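Local coordinates for protein titin (Homo sapiens, PDB 5JDD) that probably serves as a giant elastic filament of the muscle sarcomere, with tandem immunoglobulin domains in its I-band forming part of an extensible chain, at residues 13-16 with 20-23; 112-117 with 162-167; 119-124 with 136-141; 147-152 with 171-176. All coordinates share one frame; numbering follows the deposited sequence.

Interaction 1 (13-16 with 20-23); sequences VTAL and TVAF
A15 and V21 face each other with their CA atoms 7.4 Å apart, on two strands whose axes approach to 8.4 Å and run nearly antiparallel, at 166°. This is the A'-to-B step of an immunoglobulin I-set sandwich: the chain leaves strand 13-16, and a four-residue turn leads into strand 21-27 of the opposite sheet. No hydrogen bond joins the two segments. V13 and A15 bond through their backbones to strand 80-89, while V21 bonds to L62 of strand 57-62, so what meets here is apolar side chains that two different sheets turn toward each other, near the edge of the sandwich. V21 supplies the central methyl. Its CG1 reaches both V13, at 3.8 Å from CG1 of that residue, and A15. V13 splits its two branches between separate partners. With CG1 anti to the backbone N (chi1 177°), that methyl meets V21, and CG2 is turned further along the second strand. There CG2 passes 3.7 Å from the carbonyl O of A22 and comes obliquely to the F23 ring, 3.9 Å from CE1. The ring itself is buried, meeting the Y73 ring and resting on A84 and L86. The contact therefore grades from the partly exposed margin at A15 toward the interior at F23, and about 187 Å² is buried in all. Packing is closest toward the A15 end, where CB of A15 presses on CG1 of V21 at 3.5 Å, tighter than ordinary methyl contact.

Interaction 2 (112-117 with 162-167); sequences CEVSHF and FVCGND
V114 projects one methyl, CG1, into the notch formed by the F162 ring and the C164 thiol, as strands 108-114 and 158-164 of opposite sheets run parallel, their N-to-C directions 7° apart. This CG1 lies 3.6 Å from SG of C164 and 3.8 Å from CE1 of F162, and the V114 and F162 side chains cross at about a right angle. Two residues earlier on the same strand, C112 fills the complementary dip beside the root of the same ring. Its SG sits 3.7 Å from CG of F162 and 4.1 Å from the ring centroid, 31° off the ring normal, an oblique sulfur-aromatic contact. Chi1 of 67° swings that sulfur between the backbone N and the carbonyl carbon of C112, bringing it over to F162. The bumps thus alternate across the sandwich: thiol, ring, methyl, thiol. H145, V169 and I93 wall in the group. F162 stands where many immunoglobulin domains carry the second cysteine of a B-to-F disulfide; that bond is absent here, and a sulfur-aromatic contact probably takes its place. Every touching atom is carbon or sulfur, which implies cohesion by dispersion and burial of apolar surface rather than by hydrogen bonds or a covalent link.

Interaction 3 (119-124 with 136-141); sequences VPSMWL and FKIVVQ
The W123 indole meets I138 obliquely at its pyrrole end, with CG2 of I138 3.8 Å from CD1 of the ring and the two side chains sliding past each other in opposite directions. At the indole edge, in the ring plane, a water accepts the NE1-H of W123 at 3.1 Å. The F162 ring also packs on the indole, edge-to-face, and L147 and M97 touch it too. The water has two further partners: it donates to the carbonyl O of V139 at 2.9 Å and is hydrogen-bonded to OG of S121 at 2.7 Å. Three bonds therefore pin the water and help fix the rotation of the indole. S121 carries the outer half of the contact. A chi1 of -63° places its hydroxyl anti to the carbonyl carbon, which sets OG against two methyls, CG2 of I138 at 3.5 Å and CG2 of V140 at 3.2 Å, a close fit on the more exposed side. V140 and I138, two residues apart, both face the 119-124 segment, whereas V139 turns its side chain away and offers its carbonyl. W123 is in the position of the tryptophan of strand C that marks the core of immunoglobulin domains, here flanked by I138 of strand D, in the opposing sheet.

Interaction 4 (147-152 with 171-176); sequences LIIMNT and ATLTVT
I149 and L173 reach toward each other tip to tip, CD1 of one ending 4.0 Å from CD2 of the other in the buried interior between strands 144-149 and 167-176. Around this pair the packing is filled in by A108, F110, V102 and F136. T152 closes the snugger end: its CB rests 3.8 Å from CG2 of V175 and its OG1 is 3.8 Å from CG1 of that residue, the two side chains crossing obliquely. Its methyl looks back to L173 more loosely, CG2 to CD2 4.3 Å. The T152 hydroxyl is held between the backbone N and carbonyl carbon (chi1 56°) and is hydrogen-bonded to the backbone O of K106, so this buried polar atom is satisfied by the chain before strand 108-114, not by V175. The solvent side lies just past these residues: their chain neighbours T174 and N151 are exposed and take no part. V175 lies between these extremes, partly exposed, with its backbone N bonded to OG of S157. With 153 Å² buried in all, the contact joins the end of strand E and its following turn to strand G, across the two facing sheets of an immunoglobulin β-sandwich.

How the interactions relate
From the N terminus, interaction 1 closes the shortest loop, a short turn between the two sheets of the first immunoglobulin domain. The other three lie in the second domain. Interaction 2 opens at 112-117 and closes only at 162-167; within that span falls the whole of interaction 3. Interaction 4 begins after interaction 3 has closed, inside the same span, but ends beyond it, so it crosses interaction 2. Strand 158-164 pairs beside 123-125, and strand 136-141 beside 144-149, which couples 2, 3 and 4 through both sheets. Across the domain boundary, interactions 1 and 2 touch: CD2 of L16 packs 3.6 Å from NE2 of H116.

Interaction 1 (13-16 with 20-23)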
loop_
_atom_site.group_PDB
_atom_site.type_symbol
_atom_site.label_atom_id
_atom_site.label_comp_id
_atom_site.label_asym_id
_atom_site.label_seq_id
_atom_site.Cartn_x
_atom_site.Cartn_y
_atom_site.Cartn_z
ATOM N N VAL A 13 -15.170 23.770 -17.185
ATOM C CA VAL A 13 -15.317 22.950 -15.990
ATOM C C VAL A 13 -14.189 21.934 -15.958
ATOM O O VAL A 13 -13.890 21.304 -16.978
ATOM C CB VAL A 13 -16.623 22.135 -16.037
ATOM C CG1 VAL A 13 -16.737 21.216 -14.817
ATOM C CG2 VAL A 13 -17.813 23.040 -16.129
ATOM N N THR A 14 -13.572 21.770 -14.788
ATOM C CA THR A 14 -12.643 20.679 -14.549
ATOM C C THR A 14 -13.260 19.842 -13.444
ATOM O O THR A 14 -13.592 20.370 -12.383
ATOM C CB THR A 14 -11.279 21.201 -14.104
ATOM O OG1 THR A 14 -10.694 21.948 -15.176
ATOM C CG2 THR A 14 -10.353 20.049 -13.741
ATOM N N ALA A 15 -13.434 18.545 -13.687
ATOM C CA ALA A 15 -14.094 17.683 -12.723
ATOM C C ALA A 15 -13.569 16.261 -12.809
ATOM O O ALA A 15 -13.037 15.834 -13.841
ATOM C CB ALA A 15 -15.600 17.691 -12.949
ATOM N N LEU A 16 -13.730 15.527 -11.716
ATOM C CA LEU A 16 -13.339 14.132 -11.658
ATOM C C LEU A 16 -14.284 13.254 -12.461
ATOM O O LEU A 16 -15.487 13.516 -12.528
ATOM C CB LEU A 16 -13.298 13.662 -10.204
ATOM C CG LEU A 16 -11.960 13.934 -9.529
ATOM C CD1 LEU A 16 -12.088 13.919 -8.013
ATOM C CD2 LEU A 16 -10.962 12.880 -9.985
ATOM N N THR A 20 -21.059 14.807 -11.811
ATOM C CA THR A 20 -22.092 15.457 -12.600
ATOM C C THR A 20 -21.757 16.941 -12.655
ATOM O O THR A 20 -21.515 17.570 -11.615
ATOM C CB THR A 20 -23.473 15.243 -11.983
ATOM O OG1 THR A 20 -23.822 13.858 -12.103
ATOM C CG2 THR A 20 -24.523 16.099 -12.700
ATOM N N VAL A 21 -21.738 17.498 -13.864
ATOM C CA VAL A 21 -21.319 18.883 -14.081
ATOM C C VAL A 21 -22.332 19.598 -14.963
ATOM O O VAL A 21 -23.231 18.964 -15.525
ATOM C CB VAL A 21 -19.938 18.963 -14.756
ATOM C CG1 VAL A 21 -18.901 18.239 -13.916
ATOM C CG2 VAL A 21 -19.991 18.375 -16.175
ATOM N N ALA A 22 -22.198 20.915 -15.087
ATOM C CA ALA A 22 -23.120 21.676 -15.934
ATOM C C ALA A 22 -22.442 22.832 -16.635
ATOM O O ALA A 22 -21.464 23.390 -16.143
ATOM C CB ALA A 22 -24.303 22.189 -15.117
ATOM N N PHE A 23 -22.978 23.188 -17.798
ATOM C CA PHE A 23 -22.634 24.428 -18.477
ATOM C C PHE A 23 -23.888 25.284 -18.488
ATOM O O PHE A 23 -25.004 24.752 -18.530
ATOM C CB PHE A 23 -22.200 24.152 -19.916
ATOM C CG PHE A 23 -20.886 23.430 -20.032
ATOM C CD1 PHE A 23 -19.689 24.116 -19.868
ATOM C CD2 PHE A 23 -20.839 22.067 -20.307
ATOM C CE1 PHE A 23 -18.466 23.456 -19.971
ATOM C CE2 PHE A 23 -19.619 21.404 -20.418
ATOM C CZ PHE A 23 -18.434 22.097 -20.250
#

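Interaction 2 (112-117 with 162-167)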
loop_
_atom_site.group_PDB
_atom_site.type_symbol
_atom_site.label_atom_id
_atom_site.label_comp_id
_atom_site.label_asym_id
_atom_site.label_seq_id
_atom_site.Cartn_x
_atom_site.Cartn_y
_atom_site.Cartn_z
ATOM N N CYS A 112 2.930 3.938 -2.795
ATOM C CA CYS A 112 2.764 4.682 -4.032
ATOM C C CYS A 112 2.099 6.014 -3.738
ATOM O O CYS A 112 1.611 6.246 -2.625
ATOM C CB CYS A 112 1.942 3.887 -5.055
ATOM S SG CYS A 112 0.195 3.611 -4.610
ATOM N N GLU A 113 2.068 6.890 -4.734
ATOM C CA GLU A 113 1.358 8.157 -4.609
ATOM C C GLU A 113 0.360 8.234 -5.744
ATOM O O GLU A 113 0.634 7.749 -6.848
ATOM C CB GLU A 113 2.323 9.354 -4.607
ATOM C CG GLU A 113 3.231 9.356 -3.368
ATOM C CD GLU A 113 4.310 10.435 -3.345
ATOM O OE1 GLU A 113 4.218 11.444 -4.081
ATOM O OE2 GLU A 113 5.266 10.266 -2.552
ATOM N N VAL A 114 -0.805 8.792 -5.444
ATOM C CA VAL A 114 -1.889 8.897 -6.398
ATOM C C VAL A 114 -2.243 10.363 -6.661
ATOM O O VAL A 114 -1.797 11.266 -5.953
ATOM C CB VAL A 114 -3.133 8.081 -5.940
ATOM C CG1 VAL A 114 -2.758 6.608 -5.737
ATOM C CG2 VAL A 114 -3.723 8.667 -4.665
ATOM N N SER A 115 -3.064 10.582 -7.680
ATOM C CA SER A 115 -3.327 11.914 -8.215
ATOM C C SER A 115 -4.274 12.767 -7.374
ATOM O O SER A 115 -4.284 13.997 -7.491
ATOM C CB SER A 115 -3.894 11.773 -9.624
ATOM O OG SER A 115 -5.046 10.946 -9.610
ATOM N N HIS A 116 -5.094 12.117 -6.552
ATOM C CA HIS A 116 -6.157 12.807 -5.827
ATOM C C HIS A 116 -6.293 12.328 -4.391
ATOM O O HIS A 116 -5.943 11.194 -4.061
ATOM C CB HIS A 116 -7.495 12.605 -6.549
ATOM C CG HIS A 116 -7.554 13.270 -7.882
ATOM N ND1 HIS A 116 -7.053 12.688 -9.029
ATOM C CD2 HIS A 116 -8.036 14.478 -8.251
ATOM C CE1 HIS A 116 -7.229 13.514 -10.048
ATOM N NE2 HIS A 116 -7.822 14.608 -9.600
ATOM N N PHE A 117 -6.794 13.206 -3.531
ATOM C CA PHE A 117 -7.155 12.814 -2.179
ATOM C C PHE A 117 -8.394 11.932 -2.186
ATOM O O PHE A 117 -9.191 11.949 -3.131
ATOM C CB PHE A 117 -7.407 14.057 -1.317
ATOM C CG PHE A 117 -6.169 14.860 -1.058
ATOM C CD1 PHE A 117 -5.347 14.562 0.022
ATOM C CD2 PHE A 117 -5.809 15.899 -1.911
ATOM C CE1 PHE A 117 -4.184 15.292 0.251
ATOM C CE2 PHE A 117 -4.645 16.634 -1.688
ATOM C CZ PHE A 117 -3.836 16.333 -0.602
ATOM N N PHE A 162 -1.383 -1.955 -6.204
ATOM C CA PHE A 162 -2.342 -0.948 -5.767
ATOM C C PHE A 162 -3.222 -0.551 -6.947
ATOM O O PHE A 162 -2.717 -0.237 -8.026
ATOM C CB PHE A 162 -1.650 0.303 -5.214
ATOM C CG PHE A 162 -2.615 1.280 -4.611
ATOM C CD1 PHE A 162 -3.138 2.318 -5.363
ATOM C CD2 PHE A 162 -3.062 1.111 -3.315
ATOM C CE1 PHE A 162 -4.060 3.205 -4.818
ATOM C CE2 PHE A 162 -3.982 1.987 -2.759
ATOM C CZ PHE A 162 -4.490 3.047 -3.511
ATOM N N VAL A 163 -4.540 -0.591 -6.749
ATOM C CA VAL A 163 -5.495 -0.182 -7.781
ATOM C C VAL A 163 -5.988 1.235 -7.520
ATOM O O VAL A 163 -6.501 1.540 -6.441
ATOM C CB VAL A 163 -6.700 -1.128 -7.846
ATOM C CG1 VAL A 163 -7.647 -0.707 -8.967
ATOM C CG2 VAL A 163 -6.233 -2.569 -8.058
ATOM N N CYS A 164 -5.833 2.091 -8.527
ATOM C CA CYS A 164 -6.191 3.497 -8.423
ATOM C C CYS A 164 -7.088 3.860 -9.598
ATOM O O CYS A 164 -6.602 4.131 -10.708
ATOM C CB CYS A 164 -4.905 4.325 -8.457
ATOM S SG CYS A 164 -5.112 6.106 -8.462
ATOM N N GLY A 165 -8.396 3.852 -9.372
ATOM C CA GLY A 165 -9.343 4.002 -10.469
ATOM C C GLY A 165 -9.099 2.940 -11.531
ATOM O O GLY A 165 -9.116 1.735 -11.242
ATOM N N ASN A 166 -8.838 3.384 -12.756
ATOM C CA ASN A 166 -8.558 2.471 -13.856
ATOM C C ASN A 166 -7.068 2.274 -14.108
ATOM O O ASN A 166 -6.675 1.622 -15.080
ATOM C CB ASN A 166 -9.275 2.960 -15.116
ATOM C CG ASN A 166 -10.756 3.051 -14.910
ATOM O OD1 ASN A 166 -11.365 2.134 -14.360
ATOM N ND2 ASN A 166 -11.348 4.176 -15.302
ATOM N N ASP A 167 -6.249 2.834 -13.214
ATOM C CA ASP A 167 -4.794 2.697 -13.248
ATOM C C ASP A 167 -4.430 1.648 -12.181
ATOM O O ASP A 167 -5.201 1.392 -11.245
ATOM C CB ASP A 167 -4.130 4.050 -12.905
ATOM C CG ASP A 167 -2.728 4.227 -13.528
ATOM O OD1 ASP A 167 -2.210 3.275 -14.155
ATOM O OD2 ASP A 167 -2.139 5.336 -13.388
#

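Interaction 3 (119-124 with 136-141)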
loop_
_atom_site.group_PDB
_atom_site.type_symbol
_atom_site.label_atom_id
_atom_site.label_comp_id
_atom_site.label_asym_id
_atom_site.label_seq_id
_atom_site.Cartn_x
_atom_site.Cartn_y
_atom_site.Cartn_z
ATOM N N VAL A 119 -8.794 8.693 -2.437
ATOM C CA VAL A 119 -8.825 7.461 -3.217
ATOM C C VAL A 119 -8.851 6.310 -2.221
ATOM O O VAL A 119 -8.019 6.261 -1.322
ATOM C CB VAL A 119 -7.584 7.324 -4.122
ATOM C CG1 VAL A 119 -7.534 5.944 -4.768
ATOM C CG2 VAL A 119 -7.592 8.409 -5.188
ATOM N N PRO A 120 -9.824 5.394 -2.353
ATOM C CA PRO A 120 -9.862 4.291 -1.383
ATOM C C PRO A 120 -8.678 3.344 -1.528
ATOM O O PRO A 120 -8.146 3.144 -2.620
ATOM C CB PRO A 120 -11.164 3.558 -1.718
ATOM C CG PRO A 120 -11.471 3.933 -3.130
ATOM C CD PRO A 120 -10.899 5.302 -3.357
ATOM N N SER A 121 -8.249 2.783 -0.406
ATOM C CA SER A 121 -7.211 1.760 -0.433
ATOM C C SER A 121 -7.673 0.522 -1.182
ATOM O O SER A 121 -8.733 -0.028 -0.888
ATOM C CB SER A 121 -6.868 1.334 0.987
ATOM O OG SER A 121 -6.347 2.412 1.723
ATOM N N MET A 122 -6.859 0.057 -2.122
ATOM C CA MET A 122 -7.132 -1.221 -2.775
ATOM C C MET A 122 -5.832 -1.922 -3.108
ATOM O O MET A 122 -5.157 -1.566 -4.073
ATOM C CB MET A 122 -7.962 -1.031 -4.046
ATOM C CG MET A 122 -8.339 -2.360 -4.729
ATOM S SD MET A 122 -9.258 -3.509 -3.670
ATOM C CE MET A 122 -10.765 -2.594 -3.381
ATOM N N TRP A 123 -5.497 -2.923 -2.301
ATOM C CA TRP A 123 -4.249 -3.663 -2.438
ATOM C C TRP A 123 -4.518 -5.116 -2.778
ATOM O O TRP A 123 -5.365 -5.760 -2.158
ATOM C CB TRP A 123 -3.475 -3.606 -1.121
ATOM C CG TRP A 123 -2.937 -2.246 -0.785
ATOM C CD1 TRP A 123 -3.540 -1.283 -0.022
ATOM C CD2 TRP A 123 -1.687 -1.703 -1.211
ATOM N NE1 TRP A 123 -2.730 -0.170 0.054
ATOM C CE2 TRP A 123 -1.581 -0.402 -0.658
ATOM C CE3 TRP A 123 -0.640 -2.193 -1.993
ATOM C CZ2 TRP A 123 -0.465 0.417 -0.873
ATOM C CZ3 TRP A 123 0.472 -1.385 -2.200
ATOM C CH2 TRP A 123 0.547 -0.091 -1.646
ATOM N N LEU A 124 -3.770 -5.643 -3.744
ATOM C CA LEU A 124 -3.889 -7.045 -4.129
ATOM C C LEU A 124 -2.570 -7.763 -3.904
ATOM O O LEU A 124 -1.500 -7.158 -4.015
ATOM C CB LEU A 124 -4.255 -7.184 -5.612
ATOM C CG LEU A 124 -5.254 -6.211 -6.225
ATOM C CD1 LEU A 124 -5.434 -6.526 -7.715
ATOM C CD2 LEU A 124 -6.590 -6.288 -5.498
ATOM N N PHE A 136 -1.082 -7.371 7.804
ATOM C CA PHE A 136 -1.093 -6.335 6.773
ATOM C C PHE A 136 -1.614 -5.022 7.328
ATOM O O PHE A 136 -2.777 -4.927 7.716
ATOM C CB PHE A 136 -1.981 -6.750 5.599
ATOM C CG PHE A 136 -1.489 -7.953 4.855
ATOM C CD1 PHE A 136 -0.361 -7.870 4.047
ATOM C CD2 PHE A 136 -2.173 -9.158 4.929
ATOM C CE1 PHE A 136 0.088 -8.974 3.346
ATOM C CE2 PHE A 136 -1.729 -10.266 4.233
ATOM C CZ PHE A 136 -0.596 -10.174 3.440
ATOM N N LYS A 137 -0.754 -4.010 7.366
ATOM C CA LYS A 137 -1.155 -2.671 7.783
ATOM C C LYS A 137 -1.361 -1.841 6.521
ATOM O O LYS A 137 -0.466 -1.726 5.689
ATOM C CB LYS A 137 -0.081 -2.050 8.680
ATOM C CG LYS A 137 -0.306 -0.590 9.039
ATOM C CD LYS A 137 -1.334 -0.416 10.136
ATOM C CE LYS A 137 -1.315 1.020 10.649
ATOM N NZ LYS A 137 0.085 1.471 10.912
ATOM N N ILE A 138 -2.558 -1.295 6.365
ATOM C CA ILE A 138 -2.903 -0.507 5.196
ATOM C C ILE A 138 -3.091 0.943 5.628
ATOM O O ILE A 138 -3.898 1.241 6.513
ATOM C CB ILE A 138 -4.164 -1.085 4.514
ATOM C CG1 ILE A 138 -3.823 -2.448 3.903
ATOM C CG2 ILE A 138 -4.676 -0.153 3.417
ATOM C CD1 ILE A 138 -5.025 -3.224 3.372
ATOM N N VAL A 139 -2.330 1.842 5.014
ATOM C CA VAL A 139 -2.263 3.229 5.467
ATOM C C VAL A 139 -2.565 4.180 4.315
ATOM O O VAL A 139 -2.148 3.942 3.177
ATOM C CB VAL A 139 -0.868 3.563 6.034
ATOM C CG1 VAL A 139 -0.825 4.982 6.585
ATOM C CG2 VAL A 139 -0.480 2.571 7.139
ATOM N N VAL A 140 -3.312 5.242 4.604
ATOM C CA VAL A 140 -3.464 6.354 3.670
ATOM C C VAL A 140 -2.964 7.617 4.350
ATOM O O VAL A 140 -3.358 7.922 5.481
ATOM C CB VAL A 140 -4.922 6.566 3.274
ATOM C CG1 VAL A 140 -5.036 7.705 2.255
ATOM C CG2 VAL A 140 -5.506 5.280 2.721
ATOM N N GLN A 141 -2.086 8.350 3.675
ATOM C CA GLN A 141 -1.642 9.642 4.172
ATOM C C GLN A 141 -1.804 10.661 3.055
ATOM O O GLN A 141 -0.857 10.947 2.309
ATOM C CB GLN A 141 -0.196 9.567 4.676
ATOM C CG GLN A 141 -0.052 8.642 5.893
ATOM C CD GLN A 141 1.345 8.615 6.480
ATOM O OE1 GLN A 141 2.161 9.501 6.228
ATOM N NE2 GLN A 141 1.622 7.594 7.282
HETATM O O HOH W 1 -3.673 2.562 1.130
#

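Interaction 4 (147-152 with 171-176)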
loop_
_atom_site.group_PDB
_atom_site.type_symbol
_atom_site.label_atom_id
_atom_site.label_comp_id
_atom_site.label_asym_id
_atom_site.label_seq_id
_atom_site.Cartn_x
_atom_site.Cartn_y
_atom_site.Cartn_z
ATOM N N LEU A 147 1.397 -0.055 2.123
ATOM C CA LEU A 147 1.116 -1.410 2.593
ATOM C C LEU A 147 2.323 -1.860 3.392
ATOM O O LEU A 147 3.444 -1.892 2.879
ATOM C CB LEU A 147 0.892 -2.367 1.421
ATOM C CG LEU A 147 0.721 -3.850 1.796
ATOM C CD1 LEU A 147 -0.571 -4.049 2.570
ATOM C CD2 LEU A 147 0.712 -4.730 0.557
ATOM N N ILE A 148 2.100 -2.178 4.662
ATOM C CA ILE A 148 3.166 -2.674 5.523
ATOM C C ILE A 148 2.905 -4.144 5.839
ATOM O O ILE A 148 1.808 -4.508 6.283
ATOM C CB ILE A 148 3.256 -1.853 6.805
ATOM C CG1 ILE A 148 3.577 -0.399 6.454
ATOM C CG2 ILE A 148 4.316 -2.417 7.735
ATOM C CD1 ILE A 148 3.130 0.589 7.497
ATOM N N ILE A 149 3.897 -4.983 5.555
ATOM C CA ILE A 149 3.773 -6.426 5.755
ATOM C C ILE A 149 4.675 -6.849 6.897
ATOM O O ILE A 149 5.900 -6.782 6.794
ATOM C CB ILE A 149 4.139 -7.205 4.478
ATOM C CG1 ILE A 149 3.314 -6.703 3.293
ATOM C CG2 ILE A 149 3.894 -8.696 4.663
ATOM C CD1 ILE A 149 3.723 -7.321 1.974
ATOM N N MET A 150 4.061 -7.291 7.990
ATOM C CA MET A 150 4.808 -7.648 9.192
ATOM C C MET A 150 5.301 -9.085 9.168
ATOM O O MET A 150 4.696 -9.948 8.537
ATOM C CB MET A 150 3.922 -7.478 10.432
ATOM C CG MET A 150 3.237 -6.134 10.574
ATOM S SD MET A 150 4.408 -4.780 10.690
ATOM C CE MET A 150 5.337 -5.264 12.143
ATOM N N ASN A 151 6.407 -9.323 9.866
ATOM C CA ASN A 151 6.904 -10.677 10.119
ATOM C C ASN A 151 6.945 -11.525 8.854
ATOM O O ASN A 151 6.310 -12.580 8.771
ATOM C CB ASN A 151 6.055 -11.364 11.195
ATOM C CG ASN A 151 6.658 -12.679 11.661
ATOM O OD1 ASN A 151 7.867 -12.899 11.550
ATOM N ND2 ASN A 151 5.812 -13.566 12.174
ATOM N N THR A 152 7.695 -11.059 7.862
ATOM C CA THR A 152 7.685 -11.713 6.557
ATOM C C THR A 152 8.179 -13.151 6.598
ATOM O O THR A 152 9.047 -13.527 7.400
ATOM C CB THR A 152 8.497 -10.950 5.500
ATOM O OG1 THR A 152 9.842 -10.772 5.963
ATOM C CG2 THR A 152 7.849 -9.591 5.199
ATOM N N ALA A 171 4.513 -4.175 -7.734
ATOM C CA ALA A 171 5.916 -4.424 -7.429
ATOM C C ALA A 171 6.018 -5.759 -6.726
ATOM O O ALA A 171 5.026 -6.266 -6.198
ATOM C CB ALA A 171 6.506 -3.301 -6.560
ATOM N N THR A 172 7.217 -6.327 -6.696
ATOM C CA THR A 172 7.408 -7.633 -6.078
ATOM C C THR A 172 8.153 -7.558 -4.759
ATOM O O THR A 172 9.020 -6.701 -4.560
ATOM C CB THR A 172 8.186 -8.589 -6.985
ATOM O OG1 THR A 172 9.504 -8.070 -7.214
ATOM C CG2 THR A 172 7.458 -8.767 -8.299
ATOM N N LEU A 173 7.793 -8.464 -3.862
ATOM C CA LEU A 173 8.515 -8.703 -2.622
ATOM C C LEU A 173 9.198 -10.052 -2.746
ATOM O O LEU A 173 8.565 -11.055 -3.112
ATOM C CB LEU A 173 7.552 -8.742 -1.435
ATOM C CG LEU A 173 8.155 -9.241 -0.115
ATOM C CD1 LEU A 173 9.267 -8.333 0.360
ATOM C CD2 LEU A 173 7.074 -9.324 0.945
ATOM N N THR A 174 10.496 -10.073 -2.464
ATOM C CA THR A 174 11.243 -11.308 -2.332
ATOM C C THR A 174 11.742 -11.417 -0.896
ATOM O O THR A 174 12.539 -10.601 -0.458
ATOM C CB THR A 174 12.442 -11.323 -3.288
ATOM O OG1 THR A 174 11.986 -11.099 -4.634
ATOM C CG2 THR A 174 13.177 -12.647 -3.203
ATOM N N VAL A 175 11.243 -12.401 -0.159
ATOM C CA VAL A 175 11.658 -12.617 1.224
ATOM C C VAL A 175 12.872 -13.546 1.248
ATOM O O VAL A 175 12.809 -14.677 0.766
ATOM C CB VAL A 175 10.509 -13.189 2.055
ATOM C CG1 VAL A 175 10.948 -13.392 3.507
ATOM C CG2 VAL A 175 9.324 -12.245 1.998
ATOM N N THR A 176 13.976 -13.049 1.791
ATOM C CA THR A 176 15.260 -13.736 1.696
ATOM C C THR A 176 15.599 -14.518 2.962
ATOM O O THR A 176 15.177 -14.155 4.066
ATOM C CB THR A 176 16.383 -12.739 1.359
ATOM O OG1 THR A 176 16.371 -11.679 2.316
ATOM C CG2 THR A 176 16.184 -12.160 -0.040
#